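Local atomic coordinates of UPF0255 protein frsA (Vibrio vulnificus, PDB entry 4I4C), a protein that probably hydrolyses carboxylic esters, as an alpha/beta-hydrolase of the FrsA family. Residues 24-29 with 141-146; 52-57 with 69-74; 80-85 with 89-94; 173-178 with 236-241. All coordinates share one frame; numbering follows the deposited sequence.

Contact 1. Residues 24-29 with 141-146; sequences SALTQY and KSDNLA
Leu26 lays its isobutyl group over the turn that leads into helix 144-163, overlapping Ser142 with its stem and Asp143 with its tip. CD1 mainly meets Asp143: it reaches the backbone, 3.5 Å from Asp143 CA, and also lies against the first carbon of that side chain, with Leu26 CD1 and Asp143 CB 3.6 Å apart; the two side chains meet at about a right angle. CD2 lies nearer Ser142, 4.0 Å from Ser142 O. With CG turned anti to the carbonyl carbon (chi1 -70°), the branch of Leu26 is carried forward onto the turn. Ser142 OG comes alongside the stem, 3.7 Å from Leu26 CB, a van der Waals contact and not a polar one.

Asp143 offers its carbons to the leucine and keeps its oxygens for polar partners. Standing at the N-cap, it accepts the amide of Ala146 through OD1 (Ala146 N to Asp143 OD1 3.1 Å), the donor coming from well above the carboxylate plane. Its other oxygen, OD2, is hydrogen-bonded to Thr23 OG1, so the carboxylate is gripped both by the helix it starts and by the chain just ahead of Leu26. A negative charge here would also suit the positive end of the helix dipole.

The contact thus joins two pieces of chain more than a hundred residues apart: the short helix 23-26 abuts the start of the long helix 144-163, while the following strand 28-29 pairs in parallel with strand 328-329 and Tyr29 packs on helix 314-323.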
# COMPACT_ATOMS: atom_id res chain seq x y z
N SER A 24 -19.07 4.08 -0.07
CA SER A 24 -19.13 5.15 0.92
C SER A 24 -20.23 4.97 1.99
O SER A 24 -20.25 5.70 2.98
CB SER A 24 -19.22 6.53 0.26
OG SER A 24 -20.51 6.78 -0.30
N ALA A 25 -21.10 3.99 1.80
CA ALA A 25 -22.27 3.81 2.66
C ALA A 25 -22.07 2.61 3.57
O ALA A 25 -22.88 2.35 4.46
CB ALA A 25 -23.55 3.62 1.80
N LEU A 26 -20.98 1.88 3.36
CA LEU A 26 -20.76 0.62 4.07
C LEU A 26 -20.53 0.77 5.57
O LEU A 26 -21.14 0.07 6.39
CB LEU A 26 -19.62 -0.14 3.43
CG LEU A 26 -19.99 -0.68 2.05
CD1 LEU A 26 -18.78 -1.26 1.37
CD2 LEU A 26 -21.10 -1.73 2.15
N THR A 27 -19.63 1.67 5.94
CA THR A 27 -19.20 1.78 7.32
C THR A 27 -20.30 2.42 8.14
O THR A 27 -20.86 3.44 7.76
CB THR A 27 -17.92 2.61 7.41
OG1 THR A 27 -16.94 2.06 6.52
CG2 THR A 27 -17.36 2.61 8.84
N GLN A 28 -20.60 1.79 9.28
CA GLN A 28 -21.63 2.28 10.19
C GLN A 28 -21.00 3.21 11.22
O GLN A 28 -20.00 2.86 11.86
CB GLN A 28 -22.32 1.11 10.89
CG GLN A 28 -23.06 0.18 9.95
CD GLN A 28 -24.31 0.83 9.38
OE1 GLN A 28 -25.33 0.93 10.06
NE2 GLN A 28 -24.24 1.28 8.13
N TYR A 29 -21.58 4.39 11.37
CA TYR A 29 -21.09 5.35 12.36
C TYR A 29 -22.18 5.66 13.38
O TYR A 29 -23.37 5.69 13.04
CB TYR A 29 -20.66 6.65 11.67
CG TYR A 29 -19.37 6.55 10.89
CD1 TYR A 29 -19.36 6.13 9.56
CD2 TYR A 29 -18.16 6.88 11.50
CE1 TYR A 29 -18.15 6.04 8.85
CE2 TYR A 29 -16.98 6.79 10.81
CZ TYR A 29 -16.97 6.38 9.49
OH TYR A 29 -15.76 6.31 8.84
N LYS A 141 -13.58 -3.95 3.98
CA LYS A 141 -13.71 -5.40 4.11
C LYS A 141 -15.11 -5.90 3.78
O LYS A 141 -15.29 -7.03 3.32
CB LYS A 141 -13.27 -5.90 5.50
CG LYS A 141 -14.27 -5.65 6.62
CD LYS A 141 -13.67 -5.99 7.99
CE LYS A 141 -13.06 -7.39 8.00
NZ LYS A 141 -12.23 -7.63 9.22
N SER A 142 -16.11 -5.05 3.98
CA SER A 142 -17.48 -5.46 3.73
C SER A 142 -17.91 -5.10 2.31
O SER A 142 -19.09 -5.21 1.97
CB SER A 142 -18.41 -4.82 4.75
OG SER A 142 -18.33 -3.41 4.68
N ASP A 143 -16.96 -4.67 1.48
CA ASP A 143 -17.27 -4.20 0.13
C ASP A 143 -17.30 -5.37 -0.85
O ASP A 143 -16.25 -5.89 -1.22
CB ASP A 143 -16.24 -3.15 -0.29
CG ASP A 143 -16.62 -2.40 -1.57
OD1 ASP A 143 -17.35 -2.94 -2.43
OD2 ASP A 143 -16.14 -1.25 -1.72
N ASN A 144 -18.50 -5.78 -1.25
CA ASN A 144 -18.66 -6.93 -2.15
C ASN A 144 -17.99 -6.70 -3.51
O ASN A 144 -17.33 -7.60 -4.04
CB ASN A 144 -20.14 -7.30 -2.34
CG ASN A 144 -20.80 -7.79 -1.07
OD1 ASN A 144 -20.13 -8.23 -0.14
ND2 ASN A 144 -22.13 -7.72 -1.02
N LEU A 145 -18.17 -5.51 -4.08
CA LEU A 145 -17.56 -5.23 -5.37
C LEU A 145 -16.04 -5.24 -5.27
O LEU A 145 -15.34 -5.70 -6.18
CB LEU A 145 -18.05 -3.89 -5.93
CG LEU A 145 -19.51 -3.88 -6.35
CD1 LEU A 145 -19.78 -2.68 -7.21
CD2 LEU A 145 -19.90 -5.16 -7.08
N ALA A 146 -15.53 -4.74 -4.15
CA ALA A 146 -14.09 -4.65 -3.95
C ALA A 146 -13.47 -6.02 -3.70
O ALA A 146 -12.36 -6.28 -4.15
CB ALA A 146 -13.77 -3.71 -2.80

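Contact 2. Residues 52-57 with 69-74; sequences LRRLQW and QVLARI
Leu71, on helix 64-75, meets Arg54 at the start of helix 54-60 and Leu52 just before it, and it carries the second segment's share of the contact. The segment 69-74 is regular helix. Gln69 O opens it as the acceptor of a helical turn that includes Leu71. Val70 faces helix 98-114 instead, against Trp102 and Leu105. Next comes Leu71, whose CD1 methyl lies over one face of the Arg54 guanidinium, 3.6 Å from Arg54 NE and 3.7 Å from Arg54 NH2.

The arginine arrives there because its chain runs extended from CG to NE (chi2 -175°), and a salt bridge from NE to Glu68 helps to fix the flat group. The same methyl touches Leu52 more loosely, with Leu71 CD1 and Leu52 CD2 4.5 Å apart. Arg73 N then closes the turn on Gln69 O, and Ile74 turns to Trp48 and Trp98 while its amide bonds back to Val70 O.

The helix packed here also carries Gln56 of the polyether pocket, which itself does not meet 69-74. A leucine methyl laid on a guanidinium face, with NE paired to Glu68 of the leucine's own helix, thus packs two helices consecutive in the chain and joined by a short loop.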
# COMPACT_ATOMS: atom_id res chain seq x y z
N LEU A 52 -8.26 10.56 -4.45
CA LEU A 52 -7.73 10.26 -5.78
C LEU A 52 -6.21 10.30 -5.79
O LEU A 52 -5.60 11.28 -5.36
CB LEU A 52 -8.25 11.30 -6.77
CG LEU A 52 -9.25 10.81 -7.80
CD1 LEU A 52 -10.33 10.01 -7.13
CD2 LEU A 52 -9.80 12.00 -8.57
N ARG A 53 -5.61 9.22 -6.28
CA ARG A 53 -4.16 9.09 -6.36
C ARG A 53 -3.70 9.03 -7.83
O ARG A 53 -2.94 8.13 -8.20
CB ARG A 53 -3.74 7.79 -5.67
CG ARG A 53 -4.36 7.58 -4.30
CD ARG A 53 -3.38 7.87 -3.19
NE ARG A 53 -4.05 8.04 -1.90
CZ ARG A 53 -4.12 7.10 -0.96
NH1 ARG A 53 -3.58 5.91 -1.16
NH2 ARG A 53 -4.75 7.35 0.18
N ARG A 54 -4.17 9.97 -8.65
CA ARG A 54 -3.84 9.99 -10.09
C ARG A 54 -2.37 9.76 -10.41
O ARG A 54 -2.03 8.86 -11.17
CB ARG A 54 -4.26 11.32 -10.72
CG ARG A 54 -5.71 11.47 -11.08
CD ARG A 54 -5.86 12.79 -11.82
NE ARG A 54 -7.13 12.92 -12.53
CZ ARG A 54 -8.21 13.51 -12.03
NH1 ARG A 54 -8.19 14.01 -10.81
NH2 ARG A 54 -9.32 13.60 -12.76
N LEU A 55 -1.49 10.59 -9.83
CA LEU A 55 -0.05 10.48 -10.05
C LEU A 55 0.55 9.18 -9.50
O LEU A 55 1.45 8.60 -10.11
CB LEU A 55 0.68 11.71 -9.50
CG LEU A 55 0.28 13.00 -10.24
CD1 LEU A 55 1.02 14.23 -9.75
CD2 LEU A 55 0.54 12.81 -11.70
N GLN A 56 0.06 8.71 -8.35
CA GLN A 56 0.53 7.44 -7.80
C GLN A 56 0.19 6.29 -8.75
O GLN A 56 1.01 5.43 -9.04
CB GLN A 56 -0.07 7.17 -6.43
CG GLN A 56 0.47 5.93 -5.75
CD GLN A 56 -0.41 5.44 -4.60
OE1 GLN A 56 -0.59 6.13 -3.61
NE2 GLN A 56 -0.96 4.25 -4.75
N TRP A 57 -1.05 6.26 -9.21
CA TRP A 57 -1.50 5.18 -10.08
C TRP A 57 -0.73 5.16 -11.40
O TRP A 57 -0.36 4.09 -11.89
CB TRP A 57 -3.02 5.22 -10.25
CG TRP A 57 -3.73 4.91 -8.97
CD1 TRP A 57 -3.30 4.08 -7.98
CD2 TRP A 57 -4.98 5.45 -8.52
NE1 TRP A 57 -4.21 4.06 -6.95
CE2 TRP A 57 -5.25 4.89 -7.27
CE3 TRP A 57 -5.90 6.35 -9.07
CZ2 TRP A 57 -6.40 5.20 -6.53
CZ3 TRP A 57 -7.04 6.66 -8.34
CH2 TRP A 57 -7.28 6.08 -7.09
N GLN A 69 -10.06 8.59 -19.04
CA GLN A 69 -11.28 8.06 -19.67
C GLN A 69 -12.14 7.35 -18.60
O GLN A 69 -13.37 7.51 -18.57
CB GLN A 69 -10.96 7.12 -20.83
CG GLN A 69 -10.25 7.81 -22.02
CD GLN A 69 -9.89 6.86 -23.16
OE1 GLN A 69 -10.09 5.65 -23.06
NE2 GLN A 69 -9.36 7.42 -24.24
N VAL A 70 -11.48 6.60 -17.72
CA VAL A 70 -12.17 5.90 -16.64
C VAL A 70 -12.80 6.89 -15.67
O VAL A 70 -13.99 6.78 -15.35
CB VAL A 70 -11.21 4.95 -15.86
CG1 VAL A 70 -11.89 4.42 -14.61
CG2 VAL A 70 -10.77 3.80 -16.76
N LEU A 71 -12.01 7.86 -15.23
CA LEU A 71 -12.50 8.86 -14.28
C LEU A 71 -13.61 9.72 -14.88
O LEU A 71 -14.55 10.12 -14.17
CB LEU A 71 -11.35 9.72 -13.76
CG LEU A 71 -10.34 8.98 -12.88
CD1 LEU A 71 -9.16 9.90 -12.50
CD2 LEU A 71 -10.99 8.45 -11.62
N ALA A 72 -13.51 10.02 -16.17
CA ALA A 72 -14.56 10.77 -16.85
C ALA A 72 -15.88 10.01 -16.90
O ALA A 72 -16.92 10.58 -16.63
CB ALA A 72 -14.11 11.18 -18.25
N ARG A 73 -15.84 8.72 -17.22
CA ARG A 73 -17.07 7.93 -17.24
C ARG A 73 -17.70 7.85 -15.84
O ARG A 73 -18.91 7.76 -15.70
CB ARG A 73 -16.82 6.52 -17.79
CG ARG A 73 -16.62 6.44 -19.31
CD ARG A 73 -16.28 5.01 -19.71
NE ARG A 73 -16.32 4.80 -21.16
CZ ARG A 73 -17.41 4.43 -21.84
NH1 ARG A 73 -18.55 4.20 -21.20
NH2 ARG A 73 -17.35 4.27 -23.15
N ILE A 74 -16.85 7.89 -14.80
CA ILE A 74 -17.30 7.88 -13.41
C ILE A 74 -17.91 9.23 -13.02
O ILE A 74 -19.00 9.30 -12.43
CB ILE A 74 -16.12 7.59 -12.44
CG1 ILE A 74 -15.69 6.12 -12.52
CG2 ILE A 74 -16.51 7.98 -11.00
CD1 ILE A 74 -14.38 5.84 -11.75

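Contact 3. Residues 80-85 with 89-94; sequences SRTDEQ and TVMGYH
A lone beta bridge, Arg81 with Val90, ties together two pieces of chain that form neither helix nor strand. Met91 N donates to Ser80 O (3.0 Å, nearly straight at 169°) and Thr82 N to Thr89 O (3.0 Å); these bonds flank Arg81 and Val90, an antiparallel, non-hydrogen-bonded pair. Water 1 adds a third link by donating to both Ser80 O and Met91 O.

Thr89 reinforces the bridge through its hydroxyl, which lies between the backbone N and the carbonyl carbon (chi1 68°): Thr89 OG1 accepts from Asp83 N at 3.3 Å and is also bonded to Trp86 O. Met91 bends at chi3, which brings CE to 3.6 Å from Ser80 CB. Its side chain crosses that of Thr82 at about a right angle, Met91 CG 3.3 Å from Thr82 OG1, which is hydrogen-bonded to Glu22 OE1.

Val90 CG2 lies over one face of the Arg81 guanidinium, offset toward the rim. Glu84 OE1 sits at its edge in a weak salt bridge (Arg81 NH1 to Glu84 OE1 3.4 Å), and the carbonyls of Leu87, Ile74 and Ser77 take further N-H groups.

The bridge pinches together the middle of the loop between helices 64-75 and 98-114, with Thr82 and Thr89 packed against helix 23-26.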
# COMPACT_ATOMS: atom_id res chain seq x y z
N SER A 80 -27.66 7.41 -10.14
CA SER A 80 -27.82 7.90 -8.78
C SER A 80 -26.61 7.61 -7.92
O SER A 80 -26.03 6.51 -7.97
CB SER A 80 -29.08 7.29 -8.12
OG SER A 80 -30.25 7.92 -8.61
N ARG A 81 -26.23 8.61 -7.13
CA ARG A 81 -25.08 8.52 -6.24
C ARG A 81 -25.53 8.49 -4.78
O ARG A 81 -26.57 9.05 -4.43
CB ARG A 81 -24.14 9.70 -6.49
CG ARG A 81 -23.52 9.69 -7.88
CD ARG A 81 -22.50 10.80 -8.07
NE ARG A 81 -21.75 10.59 -9.31
CZ ARG A 81 -22.20 10.97 -10.50
NH1 ARG A 81 -23.38 11.58 -10.57
NH2 ARG A 81 -21.49 10.74 -11.60
N THR A 82 -24.75 7.82 -3.93
CA THR A 82 -25.01 7.84 -2.50
C THR A 82 -25.01 9.29 -2.03
O THR A 82 -25.85 9.69 -1.23
CB THR A 82 -23.97 7.01 -1.73
OG1 THR A 82 -23.97 5.67 -2.26
CG2 THR A 82 -24.30 6.97 -0.25
N ASP A 83 -24.09 10.07 -2.58
CA ASP A 83 -23.95 11.48 -2.25
C ASP A 83 -23.52 12.17 -3.52
O ASP A 83 -22.42 11.91 -4.02
CB ASP A 83 -22.90 11.70 -1.17
CG ASP A 83 -22.98 13.09 -0.54
OD1 ASP A 83 -23.16 14.08 -1.27
OD2 ASP A 83 -22.87 13.18 0.70
N GLU A 84 -24.37 13.04 -4.06
CA GLU A 84 -24.10 13.64 -5.36
C GLU A 84 -22.87 14.56 -5.34
O GLU A 84 -22.29 14.83 -6.38
CB GLU A 84 -25.33 14.37 -5.92
CG GLU A 84 -26.53 13.44 -6.23
CD GLU A 84 -26.30 12.51 -7.42
OE1 GLU A 84 -25.55 12.88 -8.35
OE2 GLU A 84 -26.88 11.40 -7.42
N GLN A 85 -22.46 15.02 -4.16
CA GLN A 85 -21.22 15.79 -4.03
C GLN A 85 -20.01 14.93 -4.42
O GLN A 85 -19.02 15.44 -4.95
CB GLN A 85 -21.03 16.31 -2.60
CG GLN A 85 -19.83 17.25 -2.43
CD GLN A 85 -19.62 17.71 -1.00
OE1 GLN A 85 -20.55 18.18 -0.35
NE2 GLN A 85 -18.38 17.56 -0.49
N THR A 89 -19.43 7.94 -6.19
CA THR A 89 -20.38 7.09 -5.44
C THR A 89 -21.65 6.66 -6.19
O THR A 89 -22.68 6.44 -5.57
CB THR A 89 -20.77 7.68 -4.05
OG1 THR A 89 -21.54 8.87 -4.21
CG2 THR A 89 -19.50 7.97 -3.19
N VAL A 90 -21.56 6.51 -7.51
CA VAL A 90 -22.65 5.89 -8.25
C VAL A 90 -22.93 4.52 -7.63
O VAL A 90 -22.02 3.70 -7.44
CB VAL A 90 -22.33 5.74 -9.76
CG1 VAL A 90 -23.23 4.68 -10.40
CG2 VAL A 90 -22.48 7.07 -10.46
N MET A 91 -24.21 4.27 -7.32
CA MET A 91 -24.61 3.05 -6.63
C MET A 91 -24.89 1.87 -7.56
O MET A 91 -25.66 1.98 -8.52
CB MET A 91 -25.87 3.33 -5.81
CG MET A 91 -25.69 4.44 -4.79
SD MET A 91 -27.23 4.77 -3.89
CE MET A 91 -28.05 5.88 -5.01
N GLY A 92 -24.27 0.73 -7.25
CA GLY A 92 -24.55 -0.51 -7.98
C GLY A 92 -23.57 -0.78 -9.10
O GLY A 92 -22.93 0.14 -9.60
N TYR A 93 -23.45 -2.05 -9.50
CA TYR A 93 -22.43 -2.47 -10.45
C TYR A 93 -22.87 -2.22 -11.88
O TYR A 93 -23.41 -3.12 -12.53
CB TYR A 93 -22.07 -3.95 -10.25
CG TYR A 93 -20.88 -4.42 -11.07
CD1 TYR A 93 -21.05 -5.25 -12.17
CD2 TYR A 93 -19.59 -4.03 -10.75
CE1 TYR A 93 -19.97 -5.67 -12.92
CE2 TYR A 93 -18.51 -4.44 -11.49
CZ TYR A 93 -18.70 -5.27 -12.57
OH TYR A 93 -17.62 -5.68 -13.32
N HIS A 94 -22.64 -1.01 -12.37
CA HIS A 94 -23.00 -0.64 -13.74
C HIS A 94 -22.34 0.69 -14.08
O HIS A 94 -21.60 1.23 -13.26
CB HIS A 94 -24.52 -0.53 -13.92
CG HIS A 94 -25.17 0.42 -12.97
ND1 HIS A 94 -25.61 1.67 -13.35
CD2 HIS A 94 -25.50 0.30 -11.66
CE1 HIS A 94 -26.16 2.28 -12.31
NE2 HIS A 94 -26.10 1.47 -11.27
O HOH W 1 -26.96 4.05 -9.41

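Contact 4. Residues 173-178 with 236-241; sequences IPFEKG and SKYPLT
Tyr238 reaches the turn at the end of strand 167-175 with its hydroxyl, and there the packing is tight. Tyr238 OH donates to Phe175 O, which lies in the plane of the phenol ring at its edge. The modelled 2.5 Å between Tyr238 OH and Phe175 O is shorter than usual, so the exact length is doubtful and no special strength should be read from it. The hydroxyl also lies close beside Gly178, the last residue of a type I' turn that starts at Phe175.

The ring contact is looser. Tyr238 CE1 comes to the edge of the Phe175 ring, 3.8 Å from Phe175 CD2, the two rings set obliquely (43°). CG of Phe175 stands anti to the backbone N (chi1 179°), which puts its ring against helix 246-254, on Leu247 and Ala250. Toward solvent, exposed Glu176 lends only its stem to the tyrosine (Glu176 CB to Tyr238 CE1 4.2 Å), laying CG over a face of the Phe175 ring and sending its carboxylate to Arg246.

The buried tyrosine thus spends its hydroxyl on a turn carbonyl that also takes a weak bond from Gly178 N, which probably helps hold the loop before helix 246-254 against the hairpin of strands 167-175 and 178-186.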
# COMPACT_ATOMS: atom_id res chain seq x y z
N ILE A 173 3.83 -19.00 4.46
CA ILE A 173 4.68 -19.15 5.63
C ILE A 173 3.81 -19.26 6.87
O ILE A 173 3.15 -18.29 7.26
CB ILE A 173 5.58 -17.93 5.75
CG1 ILE A 173 6.41 -17.78 4.48
CG2 ILE A 173 6.46 -18.04 6.98
CD1 ILE A 173 7.11 -16.46 4.35
N PRO A 174 3.79 -20.45 7.49
CA PRO A 174 3.02 -20.62 8.72
C PRO A 174 3.41 -19.63 9.81
O PRO A 174 4.59 -19.30 9.98
CB PRO A 174 3.35 -22.06 9.16
CG PRO A 174 4.49 -22.50 8.27
CD PRO A 174 4.32 -21.73 7.00
N PHE A 175 2.40 -19.14 10.52
CA PHE A 175 2.57 -18.21 11.64
C PHE A 175 1.20 -18.10 12.30
O PHE A 175 0.23 -17.69 11.66
CB PHE A 175 3.06 -16.84 11.14
CG PHE A 175 3.26 -15.81 12.23
CD1 PHE A 175 4.32 -15.91 13.12
CD2 PHE A 175 2.38 -14.75 12.37
CE1 PHE A 175 4.51 -14.96 14.13
CE2 PHE A 175 2.56 -13.79 13.36
CZ PHE A 175 3.62 -13.90 14.25
N GLU A 176 1.12 -18.49 13.57
CA GLU A 176 -0.11 -18.38 14.37
C GLU A 176 -1.34 -19.04 13.75
O GLU A 176 -2.40 -18.42 13.66
CB GLU A 176 -0.42 -16.91 14.67
CG GLU A 176 0.67 -16.19 15.44
CD GLU A 176 0.17 -14.90 16.06
OE1 GLU A 176 -0.44 -14.97 17.15
OE2 GLU A 176 0.37 -13.83 15.45
N LYS A 177 -1.19 -20.30 13.34
CA LYS A 177 -2.30 -21.13 12.84
C LYS A 177 -2.86 -20.73 11.46
O LYS A 177 -3.70 -21.43 10.89
CB LYS A 177 -3.45 -21.21 13.85
CG LYS A 177 -3.05 -21.70 15.23
CD LYS A 177 -4.27 -22.22 15.95
CE LYS A 177 -4.13 -22.20 17.44
NZ LYS A 177 -5.44 -22.54 18.04
N GLY A 178 -2.39 -19.60 10.94
CA GLY A 178 -2.67 -19.25 9.56
C GLY A 178 -1.37 -19.29 8.80
O GLY A 178 -0.34 -19.71 9.35
N SER A 236 -5.40 -10.29 5.84
CA SER A 236 -6.67 -9.86 6.42
C SER A 236 -7.00 -10.54 7.74
O SER A 236 -7.57 -9.93 8.64
CB SER A 236 -7.81 -10.07 5.42
OG SER A 236 -7.92 -11.44 5.06
N LYS A 237 -6.65 -11.82 7.86
CA LYS A 237 -6.99 -12.59 9.04
C LYS A 237 -6.03 -12.38 10.21
O LYS A 237 -6.24 -12.91 11.30
CB LYS A 237 -7.14 -14.08 8.68
CG LYS A 237 -8.25 -14.33 7.67
CD LYS A 237 -8.47 -15.81 7.41
CE LYS A 237 -7.27 -16.42 6.71
NZ LYS A 237 -6.97 -15.74 5.42
N TYR A 238 -4.99 -11.57 10.00
CA TYR A 238 -4.06 -11.22 11.06
C TYR A 238 -4.38 -9.85 11.63
O TYR A 238 -4.13 -8.84 10.97
CB TYR A 238 -2.62 -11.23 10.56
CG TYR A 238 -2.07 -12.61 10.32
CD1 TYR A 238 -1.73 -13.43 11.38
CD2 TYR A 238 -1.88 -13.09 9.03
CE1 TYR A 238 -1.22 -14.69 11.17
CE2 TYR A 238 -1.37 -14.35 8.81
CZ TYR A 238 -1.05 -15.14 9.89
OH TYR A 238 -0.54 -16.40 9.68
N PRO A 239 -4.92 -9.81 12.86
CA PRO A 239 -5.32 -8.53 13.46
C PRO A 239 -4.15 -7.56 13.58
O PRO A 239 -3.00 -7.93 13.85
CB PRO A 239 -5.81 -8.95 14.85
CG PRO A 239 -6.23 -10.37 14.68
CD PRO A 239 -5.24 -10.96 13.72
N LEU A 240 -4.47 -6.29 13.36
CA LEU A 240 -3.52 -5.21 13.49
C LEU A 240 -3.36 -4.89 14.97
O LEU A 240 -4.24 -4.29 15.59
CB LEU A 240 -4.08 -3.99 12.75
CG LEU A 240 -3.15 -2.82 12.46
CD1 LEU A 240 -2.06 -3.26 11.50
CD2 LEU A 240 -3.97 -1.67 11.88
N THR A 241 -2.24 -5.30 15.55
CA THR A 241 -1.98 -5.04 16.96
C THR A 241 -0.82 -4.07 17.08
O THR A 241 -0.31 -3.57 16.07
CB THR A 241 -1.61 -6.32 17.73
OG1 THR A 241 -0.19 -6.50 17.72
CG2 THR A 241 -2.28 -7.54 17.12

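How the contacts relate
Contacts 1, 2 and 3 gather on one region of the chain. Contacts 2 and 3 both nest inside the long loop that contact 1 closes. Contact 3 touches contact 1, with centres 13 Å apart, by packing of Ser24 OG on Thr89 CG2 at 3.3 Å. It also meets contact 2, where Ile74 O and Arg81 NH2 are 3.0 Å apart, a probable hydrogen bond. Contact 4, at the edge of the main sheet, is far from contacts 2 and 3 (centres 33 and 35 Å away), but its nearest atoms come within about 5 Å of contact 1 without touching, and helix 144-163 of contact 1 is followed in the chain by its strand. Gln56 of contact 2 lines the polyether pocket, together with Arg272, which also borders the hexanoic acid.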